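Local coordinates for multicopper oxidase (PDB 4E9X), which probably couples the one-electron oxidation of its substrates to the reduction of dioxygen to water, using mononuclear and clustered copper sites, at residues 42-48 with 89-95; 96-100 with 216-220. All blocks are in the same frame, centred on the assembly; numbering follows the deposited sequence.

Interaction 1: 42-48 with 89-95; sequences GDDVIVN and YTYKFKA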
ATOM      1  N   GLY A  42      -4.646 -26.926 -16.672  1.00 13.28           N
ATOM      2  CA  GLY A  42      -5.366 -28.195 -16.759  1.00 15.91           C
ATOM      3  C   GLY A  42      -4.568 -29.377 -16.239  1.00 15.07           C
ATOM      4  O   GLY A  42      -5.136 -30.470 -16.144  1.00 16.72           O
ATOM      5  N   ASP A  43      -3.283 -29.259 -15.927  1.00 12.63           N
ATOM      6  CA  ASP A  43      -2.566 -30.420 -15.428  1.00 12.69           C
ATOM      7  C   ASP A  43      -3.145 -30.831 -14.086  1.00 13.99           C
ATOM      8  O   ASP A  43      -3.673 -30.030 -13.288  1.00 15.05           O
ATOM      9  CB  ASP A  43      -1.077 -30.143 -15.279  1.00 13.61           C
ATOM     10  CG  ASP A  43      -0.311 -30.061 -16.594  1.00 13.45           C
ATOM     11  OD1 ASP A  43      -0.786 -30.480 -17.666  1.00 15.52           O
ATOM     12  OD2 ASP A  43       0.834 -29.569 -16.527  1.00 13.00           O
ATOM     13  N   ASP A  44      -3.041 -32.157 -13.841  1.00 13.80           N
ATOM     14  CA  ASP A  44      -3.350 -32.700 -12.541  1.00 12.94           C
ATOM     15  C   ASP A  44      -2.054 -32.793 -11.753  1.00 14.56           C
ATOM     16  O   ASP A  44      -1.168 -33.545 -12.138  1.00 19.09           O
ATOM     17  CB  ASP A  44      -3.962 -34.086 -12.750  1.00 17.21           C
ATOM     18  CG  ASP A  44      -5.276 -33.931 -13.512  1.00 19.92           C
ATOM     19  OD1 ASP A  44      -6.132 -33.105 -13.107  1.00 24.30           O
ATOM     20  OD2 ASP A  44      -5.439 -34.634 -14.531  1.00 27.76           O
ATOM     21  N   VAL A  45      -1.975 -32.043 -10.660  1.00 12.91           N
ATOM     22  CA  VAL A  45      -0.756 -31.966  -9.851  1.00 12.25           C
ATOM     23  C   VAL A  45      -0.916 -32.827  -8.609  1.00 12.69           C
ATOM     24  O   VAL A  45      -1.952 -32.792  -7.938  1.00 15.00           O
ATOM     25  CB  VAL A  45      -0.494 -30.497  -9.486  1.00 14.69           C
ATOM     26  CG1 VAL A  45       0.789 -30.392  -8.668  1.00 14.75           C
ATOM     27  CG2 VAL A  45      -0.375 -29.687 -10.747  1.00 15.47           C
ATOM     28  N   ILE A  46       0.153 -33.568  -8.315  1.00 13.90           N
ATOM     29  CA  ILE A  46       0.250 -34.336  -7.088  1.00 14.31           C
ATOM     30  C   ILE A  46       1.531 -33.955  -6.391  1.00 12.64           C
ATOM     31  O   ILE A  46       2.600 -34.022  -7.019  1.00 14.87           O
ATOM     32  CB  ILE A  46       0.228 -35.850  -7.424  1.00 15.07           C
ATOM     33  CG1 ILE A  46      -1.022 -36.282  -8.210  1.00 17.28           C
ATOM     34  CG2 ILE A  46       0.388 -36.667  -6.150  1.00 15.58           C
ATOM     35  CD1 ILE A  46      -0.881 -37.664  -8.845  1.00 20.52           C
ATOM     36  N   VAL A  47       1.472 -33.520  -5.143  1.00 13.40           N
ATOM     37  CA  VAL A  47       2.694 -33.162  -4.420  1.00 13.94           C
ATOM     38  C   VAL A  47       2.727 -33.979  -3.120  1.00 13.92           C
ATOM     39  O   VAL A  47       1.831 -33.844  -2.247  1.00 15.00           O
ATOM     40  CB  VAL A  47       2.737 -31.661  -4.106  1.00 13.05           C
ATOM     41  CG1 VAL A  47       4.077 -31.370  -3.406  1.00 13.59           C
ATOM     42  CG2 VAL A  47       2.679 -30.805  -5.357  1.00 13.41           C
ATOM     43  N   ASN A  48       3.763 -34.832  -2.976  1.00 14.19           N
ATOM     44  CA  ASN A  48       3.933 -35.638  -1.775  1.00 14.41           C
ATOM     45  C   ASN A  48       4.941 -34.908  -0.884  1.00 13.42           C
ATOM     46  O   ASN A  48       6.087 -34.722  -1.340  1.00 16.86           O
ATOM     47  CB  ASN A  48       4.454 -37.042  -2.105  1.00 15.72           C
ATOM     48  CG  ASN A  48       3.610 -37.749  -3.167  1.00 15.24           C
ATOM     49  OD1 ASN A  48       2.424 -37.932  -2.940  1.00 17.18           O
ATOM     50  ND2 ASN A  48       4.213 -38.126  -4.290  1.00 16.47           N
ATOM     51  N   TYR A  89       2.340 -36.071   3.799  1.00 17.58           N
ATOM     52  CA  TYR A  89       0.995 -35.723   3.365  1.00 16.50           C
ATOM     53  C   TYR A  89       0.977 -35.473   1.866  1.00 17.47           C
ATOM     54  O   TYR A  89       1.937 -34.901   1.340  1.00 20.82           O
ATOM     55  CB  TYR A  89       0.537 -34.465   4.127  1.00 18.58           C
ATOM     56  CG  TYR A  89      -0.914 -34.104   3.964  1.00 15.54           C
ATOM     57  CD1 TYR A  89      -1.875 -34.598   4.816  1.00 17.42           C
ATOM     58  CD2 TYR A  89      -1.353 -33.244   2.971  1.00 17.74           C
ATOM     59  CE1 TYR A  89      -3.205 -34.246   4.655  1.00 20.83           C
ATOM     60  CE2 TYR A  89      -2.684 -32.900   2.812  1.00 19.84           C
ATOM     61  CZ  TYR A  89      -3.647 -33.407   3.672  1.00 18.79           C
ATOM     62  OH  TYR A  89      -4.998 -33.069   3.532  1.00 20.41           O
ATOM     63  N   THR A  90      -0.087 -35.864   1.203  1.00 16.02           N
ATOM     64  CA  THR A  90      -0.188 -35.671  -0.257  1.00 14.91           C
ATOM     65  C   THR A  90      -1.313 -34.699  -0.617  1.00 16.05           C
ATOM     66  O   THR A  90      -2.474 -34.844  -0.199  1.00 16.42           O
ATOM     67  CB  THR A  90      -0.435 -37.023  -0.945  1.00 17.64           C
ATOM     68  OG1 THR A  90       0.716 -37.874  -0.750  1.00 20.78           O
ATOM     69  CG2 THR A  90      -0.669 -36.826  -2.442  1.00 18.42           C
ATOM     70  N   TYR A  91      -0.891 -33.707  -1.400  1.00 14.22           N
ATOM     71  CA  TYR A  91      -1.796 -32.720  -1.995  1.00 14.01           C
ATOM     72  C   TYR A  91      -2.146 -33.142  -3.424  1.00 13.49           C
ATOM     73  O   TYR A  91      -1.195 -33.511  -4.120  1.00 14.49           O
ATOM     74  CB  TYR A  91      -1.156 -31.319  -2.029  1.00 12.52           C
ATOM     75  CG  TYR A  91      -0.934 -30.840  -0.592  1.00 12.29           C
ATOM     76  CD1 TYR A  91      -1.988 -30.261   0.096  1.00 12.55           C
ATOM     77  CD2 TYR A  91       0.290 -31.003   0.076  1.00 11.50           C
ATOM     78  CE1 TYR A  91      -1.885 -29.788   1.405  1.00 12.23           C
ATOM     79  CE2 TYR A  91       0.429 -30.569   1.381  1.00 10.76           C
ATOM     80  CZ  TYR A  91      -0.654 -29.976   2.030  1.00 11.58           C
ATOM     81  OH  TYR A  91      -0.517 -29.568   3.329  1.00 11.80           O
ATOM     82  N   LYS A  92      -3.410 -33.028  -3.823  1.00 14.35           N
ATOM     83  CA  LYS A  92      -3.785 -33.203  -5.222  1.00 14.27           C
ATOM     84  C   LYS A  92      -4.761 -32.104  -5.663  1.00 14.62           C
ATOM     85  O   LYS A  92      -5.757 -31.826  -4.979  1.00 15.67           O
ATOM     86  CB  LYS A  92      -4.476 -34.572  -5.410  1.00 17.63           C
ATOM     87  CG  LYS A  92      -3.630 -35.731  -4.954  1.00 18.56           C
ATOM     88  CD  LYS A  92      -4.296 -37.048  -5.376  1.00 21.13           C
ATOM     89  CE  LYS A  92      -3.329 -38.227  -5.153  1.00 19.86           C
ATOM     90  NZ  LYS A  92      -3.861 -39.528  -5.601  1.00 28.27           N
ATOM     91  N   PHE A  93      -4.439 -31.456  -6.799  1.00 15.16           N
ATOM     92  CA  PHE A  93      -5.324 -30.422  -7.329  1.00 13.82           C
ATOM     93  C   PHE A  93      -5.158 -30.348  -8.819  1.00 13.06           C
ATOM     94  O   PHE A  93      -4.091 -30.725  -9.328  1.00 14.85           O
ATOM     95  CB  PHE A  93      -5.089 -29.050  -6.669  1.00 15.30           C
ATOM     96  CG  PHE A  93      -3.653 -28.565  -6.764  1.00 13.58           C
ATOM     97  CD1 PHE A  93      -3.219 -27.813  -7.853  1.00 14.25           C
ATOM     98  CD2 PHE A  93      -2.767 -28.878  -5.756  1.00 17.26           C
ATOM     99  CE1 PHE A  93      -1.893 -27.405  -7.894  1.00 18.11           C
ATOM    100  CE2 PHE A  93      -1.457 -28.462  -5.793  1.00 19.40           C
ATOM    101  CZ  PHE A  93      -0.999 -27.711  -6.880  1.00 19.60           C
ATOM    102  N   LYS A  94      -6.172 -29.853  -9.513  1.00 13.21           N
ATOM    103  CA  LYS A  94      -6.018 -29.539 -10.916  1.00 13.15           C
ATOM    104  C   LYS A  94      -5.635 -28.073 -11.022  1.00 12.49           C
ATOM    105  O   LYS A  94      -6.180 -27.188 -10.374  1.00 13.74           O
ATOM    106  CB  LYS A  94      -7.316 -29.773 -11.711  1.00 16.50           C
ATOM    107  CG  LYS A  94      -7.287 -29.498 -13.220  1.00 21.10           C
ATOM    108  CD  LYS A  94      -8.620 -29.820 -13.842  1.00 25.15           C
ATOM    109  CE  LYS A  94      -8.823 -31.314 -13.959  1.00 31.24           C
ATOM    110  NZ  LYS A  94      -8.038 -31.865 -15.115  1.00 47.23           N
ATOM    111  N   ALA A  95      -4.651 -27.827 -11.930  1.00 11.92           N
ATOM    112  CA  ALA A  95      -4.168 -26.488 -12.163  1.00 12.88           C
ATOM    113  C   ALA A  95      -5.068 -25.748 -13.154  1.00 11.94           C
ATOM    114  O   ALA A  95      -4.605 -25.418 -14.253  1.00 13.48           O
ATOM    115  CB  ALA A  95      -2.736 -26.598 -12.712  1.00 14.61           C
TER
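Strands 44-48 and 89-94 run antiparallel, their axes 4.7 Å apart at closest approach and 168° between directions. V45 and V47 form the hydrogen-bonded pairs with F93 and Y91, each closed in both directions (V45 N to F93 O 2.8 Å, F93 N to V45 O 3.0 Å). The pairing runs on past D44: A95 N reaches D43 O at 2.8 Å and G42 N reaches A95 O at 2.9 Å. The face carrying D44, I46 and N48 is largely polar, with a salt bridge from D44 OD1 to K94 NZ (3.0 Å) and a hydrogen bond from T90 OG1 to N48 OD1 (2.8 Å). On the buried face the F93 side chain curls back beneath V45, whose CB lies over the ring in a CH-pi contact, 4.0 Å from the centroid. W61 meets the rings of both F93 and Y91 there, while strand 3-18 flanks strand 44-51 on its other edge. Such alternation of polar and buried faces fits one sheet of a cupredoxin beta-sandwich.

Interaction 2: 96-100 with 216-220; sequences DRIGT and DGLPL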
ATOM      1  N   ASP A  96      -6.310 -25.480 -12.769  1.00 11.18           N
ATOM      2  CA  ASP A  96      -7.239 -24.858 -13.698  1.00 12.20           C
ATOM      3  C   ASP A  96      -7.144 -23.351 -13.592  1.00 12.71           C
ATOM      4  O   ASP A  96      -7.716 -22.669 -14.436  1.00 24.64           O
ATOM      5  CB  ASP A  96      -8.674 -25.319 -13.524  1.00 15.67           C
ATOM      6  CG  ASP A  96      -9.222 -25.315 -12.143  1.00 21.81           C
ATOM      7  OD1 ASP A  96      -8.660 -24.710 -11.219  1.00 26.74           O
ATOM      8  OD2 ASP A  96     -10.287 -25.972 -11.966  1.00 37.56           O
ATOM      9  N   ARG A  97      -6.471 -22.798 -12.629  1.00 11.42           N
ATOM     10  CA  ARG A  97      -6.261 -21.342 -12.488  1.00 10.36           C
ATOM     11  C   ARG A  97      -4.902 -20.974 -13.067  1.00 10.09           C
ATOM     12  O   ARG A  97      -3.899 -21.503 -12.617  1.00 11.69           O
ATOM     13  CB  ARG A  97      -6.376 -20.933 -10.997  1.00 12.43           C
ATOM     14  CG  ARG A  97      -5.814 -19.466 -10.759  1.00 15.20           C
ATOM     15  CD  ARG A  97      -6.664 -18.425 -11.419  1.00 13.99           C
ATOM     16  NE  ARG A  97      -6.678 -17.232 -10.568  1.00 13.03           N
ATOM     17  CZ  ARG A  97      -5.667 -16.398 -10.386  1.00 11.05           C
ATOM     18  NH1 ARG A  97      -4.501 -16.541 -10.992  1.00  9.36           N
ATOM     19  NH2 ARG A  97      -5.868 -15.372  -9.573  1.00 12.04           N
ATOM     20  N   ILE A  98      -4.878 -20.101 -14.060  1.00 10.08           N
ATOM     21  CA  ILE A  98      -3.622 -19.795 -14.733  1.00  9.89           C
ATOM     22  C   ILE A  98      -2.835 -18.739 -13.974  1.00  9.07           C
ATOM     23  O   ILE A  98      -3.317 -17.964 -13.154  1.00  9.78           O
ATOM     24  CB  ILE A  98      -3.952 -19.305 -16.161  1.00 11.71           C
ATOM     25  CG1 ILE A  98      -4.736 -17.976 -16.175  1.00 12.66           C
ATOM     26  CG2 ILE A  98      -4.688 -20.369 -16.948  1.00 12.94           C
ATOM     27  CD1 ILE A  98      -5.138 -17.430 -17.533  1.00 18.25           C
ATOM     28  N   GLY A  99      -1.557 -18.670 -14.369  1.00  8.74           N
ATOM     29  CA  GLY A  99      -0.724 -17.488 -14.096  1.00  8.90           C
ATOM     30  C   GLY A  99       0.307 -17.691 -13.014  1.00  7.78           C
ATOM     31  O   GLY A  99       0.659 -18.811 -12.604  1.00  8.64           O
ATOM     32  N   THR A 100       0.761 -16.547 -12.484  1.00  7.51           N
ATOM     33  CA  THR A 100       1.727 -16.524 -11.429  1.00  7.36           C
ATOM     34  C   THR A 100       1.051 -16.809 -10.082  1.00  7.33           C
ATOM     35  O   THR A 100       0.408 -15.919  -9.495  1.00  8.05           O
ATOM     36  CB  THR A 100       2.380 -15.136 -11.345  1.00  7.85           C
ATOM     37  OG1 THR A 100       2.885 -14.800 -12.646  1.00  8.13           O
ATOM     38  CG2 THR A 100       3.526 -15.128 -10.342  1.00  8.12           C
ATOM     39  N   ASP A 216      -2.228 -10.784  -9.730  1.00  7.28           N
ATOM     40  CA  ASP A 216      -2.448 -12.104  -9.103  1.00  7.47           C
ATOM     41  C   ASP A 216      -2.554 -13.201 -10.168  1.00  7.66           C
ATOM     42  O   ASP A 216      -3.281 -14.189 -10.011  1.00  8.36           O
ATOM     43  CB  ASP A 216      -3.680 -12.093  -8.205  1.00  7.75           C
ATOM     44  CG  ASP A 216      -3.510 -11.090  -7.024  1.00  7.17           C
ATOM     45  OD1 ASP A 216      -2.381 -10.627  -6.767  1.00  7.28           O
ATOM     46  OD2 ASP A 216      -4.577 -10.806  -6.444  1.00  7.70           O
ATOM     47  N   GLY A 217      -1.773 -13.054 -11.253  1.00  7.69           N
ATOM     48  CA  GLY A 217      -1.700 -14.062 -12.311  1.00  7.92           C
ATOM     49  C   GLY A 217      -2.753 -13.938 -13.388  1.00  9.04           C
ATOM     50  O   GLY A 217      -2.618 -14.624 -14.393  1.00 10.71           O
ATOM     51  N   LEU A 218      -3.751 -13.068 -13.239  1.00  8.50           N
ATOM     52  CA  LEU A 218      -4.810 -12.982 -14.275  1.00  9.18           C
ATOM     53  C   LEU A 218      -4.612 -11.714 -15.081  1.00  7.87           C
ATOM     54  O   LEU A 218      -4.267 -10.650 -14.550  1.00  8.03           O
ATOM     55  CB  LEU A 218      -6.193 -12.980 -13.618  1.00 10.06           C
ATOM     56  CG  LEU A 218      -6.583 -14.329 -13.024  1.00 12.29           C
ATOM     57  CD1 LEU A 218      -7.914 -14.251 -12.273  1.00 15.48           C
ATOM     58  CD2 LEU A 218      -6.686 -15.404 -14.120  1.00 17.16           C
ATOM     59  N   PRO A 219      -4.804 -11.813 -16.397  1.00  8.63           N
ATOM     60  CA  PRO A 219      -4.466 -10.694 -17.271  1.00  8.97           C
ATOM     61  C   PRO A 219      -5.449  -9.543 -17.138  1.00  9.00           C
ATOM     62  O   PRO A 219      -6.684  -9.738 -17.152  1.00 10.21           O
ATOM     63  CB  PRO A 219      -4.560 -11.297 -18.684  1.00 10.74           C
ATOM     64  CG  PRO A 219      -5.514 -12.469 -18.517  1.00 11.17           C
ATOM     65  CD  PRO A 219      -5.244 -13.023 -17.152  1.00 10.99           C
ATOM     66  N   LEU A 220      -4.918  -8.335 -17.052  1.00  8.57           N
ATOM     67  CA  LEU A 220      -5.758  -7.150 -16.934  1.00  8.53           C
ATOM     68  C   LEU A 220      -6.363  -6.824 -18.290  1.00  8.72           C
ATOM     69  O   LEU A 220      -5.687  -6.821 -19.336  1.00  9.71           O
ATOM     70  CB  LEU A 220      -4.907  -5.967 -16.491  1.00  9.46           C
ATOM     71  CG  LEU A 220      -4.343  -6.054 -15.047  1.00  8.95           C
ATOM     72  CD1 LEU A 220      -3.376  -4.911 -14.846  1.00  9.34           C
ATOM     73  CD2 LEU A 220      -5.445  -5.984 -14.025  1.00 10.19           C
TER
HETATM   74  O   HOH W   1       0.498 -14.580 -14.694  1.00  9.93           O
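R97 makes the direct hydrogen bonds of this contact, its guanidinium forking onto one carbonyl: NH1 and NH2 of R97 donate to D216 O at 2.8 and 2.9 Å. NH1 also turns back to its own segment, 2.8 Å from I98 O, which folds the side chain against the loop. The same guanidinium faces a subunit boundary, where R97 NE forms a salt bridge with D209 of the second subunit; the D216 carboxylate in turn accepts backbone hydrogen bonds from D227 and T228 of that subunit. A water bridges the two backbones, accepting from T100 N (3.0 Å) and donating to G217 O (3.1 Å). The hydroxyl of T100 is bonded to D238 and R192 of the second domain.

Segment 96-100 links strand 88-94 to strand 101-104, crossing between two sheets of the first cupredoxin-like domain, whereas D216 and G217 form the turn between strands 210-215 and 218-226 of the second, and 218-220 opens the latter strand, so the contact is a seam between domains.

Close backbone approach there depends on two glycines. The CA atoms of G99 and G217 are 4.0 Å apart, and G99 CA makes a CA-H...O contact of 3.4 Å with G217 O; a CB on either residue would collide with the opposing segment, and the backbone angles of both also call for glycine. Around this core, L218 lies over one face of the R97 guanidinium (L218 CG to R97 CZ 3.5 Å). I98 CG1 meets L218 CD2 at 3.8 Å, and I98 CD1 approaches P219 CD at 4.4 Å.

In the fold
The two interactions follow each other directly along the chain: segment 89-95 of interaction 1 runs straight into segment 96-100 of interaction 2, whose contacts begin at R97, with their centres 18 Å apart. Interaction 1 lies within the first cupredoxin-like domain, pairing neighbouring strands of one sheet. From there the chain leaves strand 88-94, touches the second domain in interaction 2 and enters strand 101-104 of the next sheet, at whose end H104, C105 and H106 sit among the copper and oxygen sites. One continuous run of chain thus leads from a sheet edge pairing, through the domain seam and the subunit boundary beside it, towards the metal centres, consistent with the trimeric assembly of a two-domain multicopper oxidase.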